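Local coordinates for protein cellobiose 2-epimerase (PDB 5ZIG) that probably interconverts cellobiose and its C2 epimer, beta-D-glucosyl-(1->4)-D-mannose, at residues A[27-41]-A[78-90]. Sequence-based numbering, arbitrary orientation. Where two conformers were deposited one is given.
Sequences LPFWLGQQDPIHGGF and AYLEAAGNAYRFL
The chain comes closest to helix 78-90 at L31 (CA to A82 CA, 6.9 Å) and G40 (CA to A86 CA, 4.9 Å); turn 27-31, the end of helix 7-31, runs at 47° to the second helix, and the loop after it follows that helix. N85 carries the polar part. With CG anti to the backbone N (chi1 174°), its amide reaches the loop and bonds three times: OD1 accepts from G40 N (2.8 Å), while ND2 meets a lone pair of Q34 OE1 (2.9 Å) in the plane of the Q34 carbonyl but reaches G40 O from above its carbonyl plane. G40 O also takes D35 N, from the opposite face. Q34 NE2 donates to L31 O and to a water that bridges to A78 O. From the helical turn itself, L27 CD1 lies over the face of the Y79 ring, 4.1 Å from its centroid, whereas L31 sets CD1 at the ring edge and CD2 on A82 CB (3.7 Å). F89 packs against the glycines, G39 O over one ring face. D35 OD1 accepts from I37 N, an Asx turn, and also from H38 N. The arrangement joins two helices of the (alpha/alpha)6 barrel, the fold of the N-acylglucosamine 2-epimerase family, with N85 of one helix bonded to the loop that follows the other.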
loop_
_atom_site.group_PDB
_atom_site.type_symbol
_atom_site.label_atom_id
_atom_site.label_comp_id
_atom_site.label_asym_id
_atom_site.label_seq_id
_atom_site.Cartn_x
_atom_site.Cartn_y
_atom_site.Cartn_z
ATOM N N LEU A 27 -1.049 -15.735 -5.297
ATOM C CA LEU A 27 -0.841 -15.583 -6.739
ATOM C C LEU A 27 -1.719 -16.517 -7.578
ATOM O O LEU A 27 -2.305 -16.046 -8.571
ATOM C CB LEU A 27 0.652 -15.751 -7.069
ATOM C CG LEU A 27 1.611 -14.692 -6.485
ATOM C CD1 LEU A 27 3.097 -14.982 -6.779
ATOM C CD2 LEU A 27 1.257 -13.287 -7.041
ATOM N N PRO A 28 -1.879 -17.804 -7.257
ATOM C CA PRO A 28 -2.739 -18.646 -8.113
ATOM C C PRO A 28 -4.176 -18.169 -8.176
ATOM O O PRO A 28 -4.826 -18.333 -9.210
ATOM C CB PRO A 28 -2.636 -20.038 -7.468
ATOM C CG PRO A 28 -1.341 -20.018 -6.741
ATOM C CD PRO A 28 -1.169 -18.613 -6.242
ATOM N N PHE A 29 -4.689 -17.562 -7.112
ATOM C CA PHE A 29 -6.056 -17.076 -7.163
ATOM C C PHE A 29 -6.168 -15.905 -8.131
ATOM O O PHE A 29 -7.094 -15.853 -8.944
ATOM C CB PHE A 29 -6.517 -16.689 -5.760
ATOM C CG PHE A 29 -7.826 -15.951 -5.715
ATOM C CD1 PHE A 29 -9.011 -16.632 -5.428
ATOM C CD2 PHE A 29 -7.870 -14.579 -5.879
ATOM C CE1 PHE A 29 -10.216 -15.953 -5.333
ATOM C CE2 PHE A 29 -9.078 -13.895 -5.812
ATOM C CZ PHE A 29 -10.251 -14.597 -5.530
ATOM N N TRP A 30 -5.214 -14.972 -8.087
ATOM C CA TRP A 30 -5.317 -13.807 -8.963
ATOM C C TRP A 30 -5.006 -14.173 -10.406
ATOM O O TRP A 30 -5.636 -13.638 -11.323
ATOM C CB TRP A 30 -4.414 -12.688 -8.454
ATOM C CG TRP A 30 -4.955 -12.122 -7.200
ATOM C CD1 TRP A 30 -4.429 -12.252 -5.941
ATOM C CD2 TRP A 30 -6.163 -11.361 -7.056
ATOM N NE1 TRP A 30 -5.231 -11.605 -5.030
ATOM C CE2 TRP A 30 -6.295 -11.040 -5.691
ATOM C CE3 TRP A 30 -7.138 -10.899 -7.956
ATOM C CZ2 TRP A 30 -7.377 -10.293 -5.198
ATOM C CZ3 TRP A 30 -8.199 -10.145 -7.465
ATOM C CH2 TRP A 30 -8.307 -9.851 -6.103
ATOM N N LEU A 31 -4.073 -15.105 -10.617
ATOM C CA LEU A 31 -3.765 -15.569 -11.965
ATOM C C LEU A 31 -5.005 -16.071 -12.670
ATOM O O LEU A 31 -5.108 -15.952 -13.895
ATOM C CB LEU A 31 -2.723 -16.689 -11.932
ATOM C CG LEU A 31 -1.249 -16.295 -11.973
ATOM C CD1 LEU A 31 -0.359 -17.542 -11.941
ATOM C CD2 LEU A 31 -0.970 -15.461 -13.186
ATOM N N GLY A 32 -5.948 -16.648 -11.918
ATOM C CA GLY A 32 -7.197 -17.102 -12.481
ATOM C C GLY A 32 -8.271 -16.045 -12.620
ATOM O O GLY A 32 -9.429 -16.402 -12.840
ATOM N N GLN A 33 -7.938 -14.757 -12.497
ATOM C CA GLN A 33 -8.929 -13.683 -12.547
ATOM C C GLN A 33 -8.624 -12.655 -13.635
ATOM O O GLN A 33 -9.067 -11.509 -13.536
ATOM C CB GLN A 33 -9.043 -12.971 -11.199
ATOM C CG GLN A 33 -9.243 -13.882 -10.017
ATOM C CD GLN A 33 -10.677 -14.263 -9.831
ATOM O OE1 GLN A 33 -11.515 -14.009 -10.696
ATOM N NE2 GLN A 33 -10.981 -14.867 -8.694
ATOM N N GLN A 34 -7.847 -13.034 -14.644
ATOM C CA GLN A 34 -7.597 -12.184 -15.794
ATOM C C GLN A 34 -8.738 -12.320 -16.806
ATOM O O GLN A 34 -9.229 -13.422 -17.069
ATOM C CB GLN A 34 -6.261 -12.568 -16.432
ATOM C CG GLN A 34 -5.125 -12.749 -15.417
ATOM C CD GLN A 34 -3.800 -13.053 -16.074
ATOM O OE1 GLN A 34 -3.219 -12.204 -16.762
ATOM N NE2 GLN A 34 -3.308 -14.271 -15.869
ATOM N N ASP A 35 -9.152 -11.189 -17.369
ATOM C CA ASP A 35 -10.195 -11.073 -18.384
ATOM C C ASP A 35 -9.656 -11.450 -19.762
ATOM O O ASP A 35 -8.846 -10.712 -20.334
ATOM C CB ASP A 35 -10.727 -9.632 -18.404
ATOM C CG ASP A 35 -12.039 -9.488 -19.150
ATOM O OD1 ASP A 35 -12.224 -10.132 -20.209
ATOM O OD2 ASP A 35 -12.875 -8.680 -18.686
ATOM N N PRO A 36 -10.097 -12.576 -20.337
ATOM C CA PRO A 36 -9.582 -12.998 -21.652
ATOM C C PRO A 36 -10.243 -12.311 -22.846
ATOM O O PRO A 36 -9.784 -12.508 -23.977
ATOM C CB PRO A 36 -9.865 -14.494 -21.666
ATOM C CG PRO A 36 -11.160 -14.612 -20.862
ATOM C CD PRO A 36 -11.089 -13.523 -19.799
ATOM N N ILE A 37 -11.284 -11.520 -22.633
ATOM C CA ILE A 37 -11.912 -10.781 -23.719
ATOM C C ILE A 37 -11.361 -9.371 -23.804
ATOM O O ILE A 37 -10.885 -8.941 -24.855
ATOM C CB ILE A 37 -13.442 -10.770 -23.534
ATOM C CG1 ILE A 37 -13.970 -12.198 -23.487
ATOM C CG2 ILE A 37 -14.129 -9.918 -24.651
ATOM C CD1 ILE A 37 -15.413 -12.278 -23.116
ATOM N N HIS A 38 -11.372 -8.661 -22.680
ATOM C CA HIS A 38 -11.002 -7.262 -22.633
ATOM C C HIS A 38 -9.586 -7.027 -22.139
ATOM O O HIS A 38 -9.049 -5.946 -22.372
ATOM C CB HIS A 38 -11.983 -6.520 -21.721
ATOM C CG HIS A 38 -13.409 -6.653 -22.145
ATOM N ND1 HIS A 38 -13.875 -6.220 -23.371
ATOM C CD2 HIS A 38 -14.438 -7.332 -21.569
ATOM C CE1 HIS A 38 -15.157 -6.523 -23.480
ATOM N NE2 HIS A 38 -15.517 -7.215 -22.409
ATOM N N GLY A 39 -8.966 -7.999 -21.460
ATOM C CA GLY A 39 -7.675 -7.764 -20.847
ATOM C C GLY A 39 -7.796 -7.188 -19.452
ATOM O O GLY A 39 -8.880 -6.860 -18.960
ATOM N N GLY A 40 -6.641 -7.045 -18.802
ATOM C CA GLY A 40 -6.695 -6.683 -17.392
ATOM C C GLY A 40 -7.312 -7.819 -16.565
ATOM O O GLY A 40 -7.421 -8.963 -17.003
ATOM N N PHE A 41 -7.744 -7.460 -15.359
ATOM C CA PHE A 41 -8.327 -8.372 -14.390
ATOM C C PHE A 41 -9.755 -7.946 -14.060
ATOM O O PHE A 41 -10.099 -6.758 -14.146
ATOM C CB PHE A 41 -7.515 -8.411 -13.079
ATOM C CG PHE A 41 -6.133 -9.001 -13.220
ATOM C CD1 PHE A 41 -5.189 -8.419 -14.046
ATOM C CD2 PHE A 41 -5.793 -10.165 -12.522
ATOM C CE1 PHE A 41 -3.925 -8.963 -14.172
ATOM C CE2 PHE A 41 -4.534 -10.717 -12.649
ATOM C CZ PHE A 41 -3.596 -10.113 -13.472
ATOM N N ALA A 78 4.231 -17.324 -16.136
ATOM C CA ALA A 78 2.868 -16.867 -15.881
ATOM C C ALA A 78 2.844 -15.473 -15.248
ATOM O O ALA A 78 1.976 -14.653 -15.574
ATOM C CB ALA A 78 2.136 -17.883 -15.004
ATOM N N TYR A 79 3.802 -15.174 -14.359
ATOM C CA TYR A 79 3.806 -13.889 -13.655
ATOM C C TYR A 79 4.155 -12.737 -14.590
ATOM O O TYR A 79 3.537 -11.667 -14.533
ATOM C CB TYR A 79 4.794 -13.892 -12.487
ATOM C CG TYR A 79 4.626 -14.985 -11.449
ATOM C CD1 TYR A 79 3.414 -15.628 -11.262
ATOM C CD2 TYR A 79 5.695 -15.352 -10.629
ATOM C CE1 TYR A 79 3.272 -16.620 -10.307
ATOM C CE2 TYR A 79 5.554 -16.353 -9.661
ATOM C CZ TYR A 79 4.336 -16.976 -9.511
ATOM O OH TYR A 79 4.162 -17.970 -8.556
ATOM N N LEU A 80 5.187 -12.908 -15.413
ATOM C CA LEU A 80 5.494 -11.865 -16.372
ATOM C C LEU A 80 4.313 -11.665 -17.316
ATOM O O LEU A 80 3.916 -10.529 -17.596
ATOM C CB LEU A 80 6.778 -12.214 -17.128
ATOM C CG LEU A 80 7.306 -11.260 -18.181
ATOM C CD1 LEU A 80 7.475 -9.846 -17.628
ATOM C CD2 LEU A 80 8.616 -11.787 -18.725
ATOM N N GLU A 81 3.701 -12.765 -17.764
ATOM C CA GLU A 81 2.526 -12.688 -18.632
ATOM C C GLU A 81 1.395 -11.900 -17.980
ATOM O O GLU A 81 0.806 -11.000 -18.597
ATOM C CB GLU A 81 2.062 -14.105 -19.000
ATOM C CG GLU A 81 3.015 -14.796 -19.963
ATOM C CD GLU A 81 2.926 -16.313 -19.931
ATOM O OE1 GLU A 81 2.245 -16.870 -19.035
ATOM O OE2 GLU A 81 3.552 -16.947 -20.808
ATOM N N ALA A 82 1.050 -12.247 -16.741
ATOM C CA ALA A 82 0.020 -11.499 -16.032
ATOM C C ALA A 82 0.424 -10.044 -15.872
ATOM O O ALA A 82 -0.400 -9.141 -16.048
ATOM C CB ALA A 82 -0.260 -12.139 -14.667
ATOM N N ALA A 83 1.697 -9.797 -15.553
ATOM C CA ALA A 83 2.172 -8.423 -15.472
ATOM C C ALA A 83 1.969 -7.709 -16.807
ATOM O O ALA A 83 1.424 -6.603 -16.850
ATOM C CB ALA A 83 3.635 -8.395 -15.044
ATOM N N GLY A 84 2.399 -8.336 -17.903
ATOM C CA GLY A 84 2.165 -7.760 -19.219
ATOM C C GLY A 84 0.695 -7.511 -19.485
ATOM O O GLY A 84 0.327 -6.495 -20.084
ATOM N N ASN A 85 -0.169 -8.432 -19.036
ATOM C CA ASN A 85 -1.605 -8.229 -19.195
ATOM C C ASN A 85 -2.051 -6.998 -18.433
ATOM O O ASN A 85 -2.777 -6.150 -18.963
ATOM C CB ASN A 85 -2.390 -9.458 -18.725
ATOM C CG ASN A 85 -3.897 -9.221 -18.739
ATOM O OD1 ASN A 85 -4.419 -8.489 -19.590
ATOM N ND2 ASN A 85 -4.603 -9.829 -17.800
ATOM N N ALA A 86 -1.641 -6.889 -17.171
ATOM C CA ALA A 86 -2.026 -5.718 -16.400
ATOM C C ALA A 86 -1.415 -4.455 -16.983
ATOM O O ALA A 86 -2.027 -3.380 -16.924
ATOM C CB ALA A 86 -1.619 -5.892 -14.942
ATOM N N TYR A 87 -0.235 -4.568 -17.583
ATOM C CA TYR A 87 0.424 -3.382 -18.124
ATOM C C TYR A 87 -0.308 -2.867 -19.363
ATOM O O TYR A 87 -0.616 -1.676 -19.456
ATOM C CB TYR A 87 1.880 -3.699 -18.445
ATOM C CG TYR A 87 2.629 -2.587 -19.152
ATOM C CD1 TYR A 87 3.019 -1.436 -18.477
ATOM C CD2 TYR A 87 2.941 -2.698 -20.496
ATOM C CE1 TYR A 87 3.703 -0.447 -19.117
ATOM C CE2 TYR A 87 3.615 -1.702 -21.157
ATOM C CZ TYR A 87 3.995 -0.581 -20.465
ATOM O OH TYR A 87 4.675 0.405 -21.136
ATOM N N ARG A 88 -0.587 -3.758 -20.321
ATOM C CA ARG A 88 -1.291 -3.366 -21.539
ATOM C C ARG A 88 -2.633 -2.713 -21.222
ATOM O O ARG A 88 -3.012 -1.718 -21.854
ATOM C CB ARG A 88 -1.495 -4.583 -22.443
ATOM C CG ARG A 88 -0.207 -5.167 -23.009
ATOM C CD ARG A 88 -0.499 -6.285 -24.009
ATOM N NE ARG A 88 -1.191 -7.409 -23.381
ATOM C CZ ARG A 88 -0.585 -8.504 -22.931
ATOM N NH1 ARG A 88 0.728 -8.626 -23.041
ATOM N NH2 ARG A 88 -1.289 -9.475 -22.370
ATOM N N PHE A 89 -3.366 -3.259 -20.245
ATOM C CA PHE A 89 -4.647 -2.672 -19.864
ATOM C C PHE A 89 -4.460 -1.335 -19.170
ATOM O O PHE A 89 -5.275 -0.419 -19.350
ATOM C CB PHE A 89 -5.439 -3.614 -18.960
ATOM C CG PHE A 89 -6.898 -3.248 -18.853
ATOM C CD1 PHE A 89 -7.783 -3.558 -19.878
ATOM C CD2 PHE A 89 -7.378 -2.577 -17.739
ATOM C CE1 PHE A 89 -9.140 -3.204 -19.795
ATOM C CE2 PHE A 89 -8.720 -2.220 -17.639
ATOM C CZ PHE A 89 -9.607 -2.528 -18.680
ATOM N N LEU A 90 -3.407 -1.212 -18.362
ATOM C CA LEU A 90 -3.096 0.065 -17.741
ATOM C C LEU A 90 -2.788 1.131 -18.785
ATOM O O LEU A 90 -3.201 2.288 -18.646
ATOM C CB LEU A 90 -1.915 -0.091 -16.791
ATOM C CG LEU A 90 -1.499 1.215 -16.141
ATOM C CD1 LEU A 90 -2.587 1.698 -15.192
ATOM C CD2 LEU A 90 -0.130 1.036 -15.443
HETATM O O HOH W 1 -0.715 -15.599 -16.784
#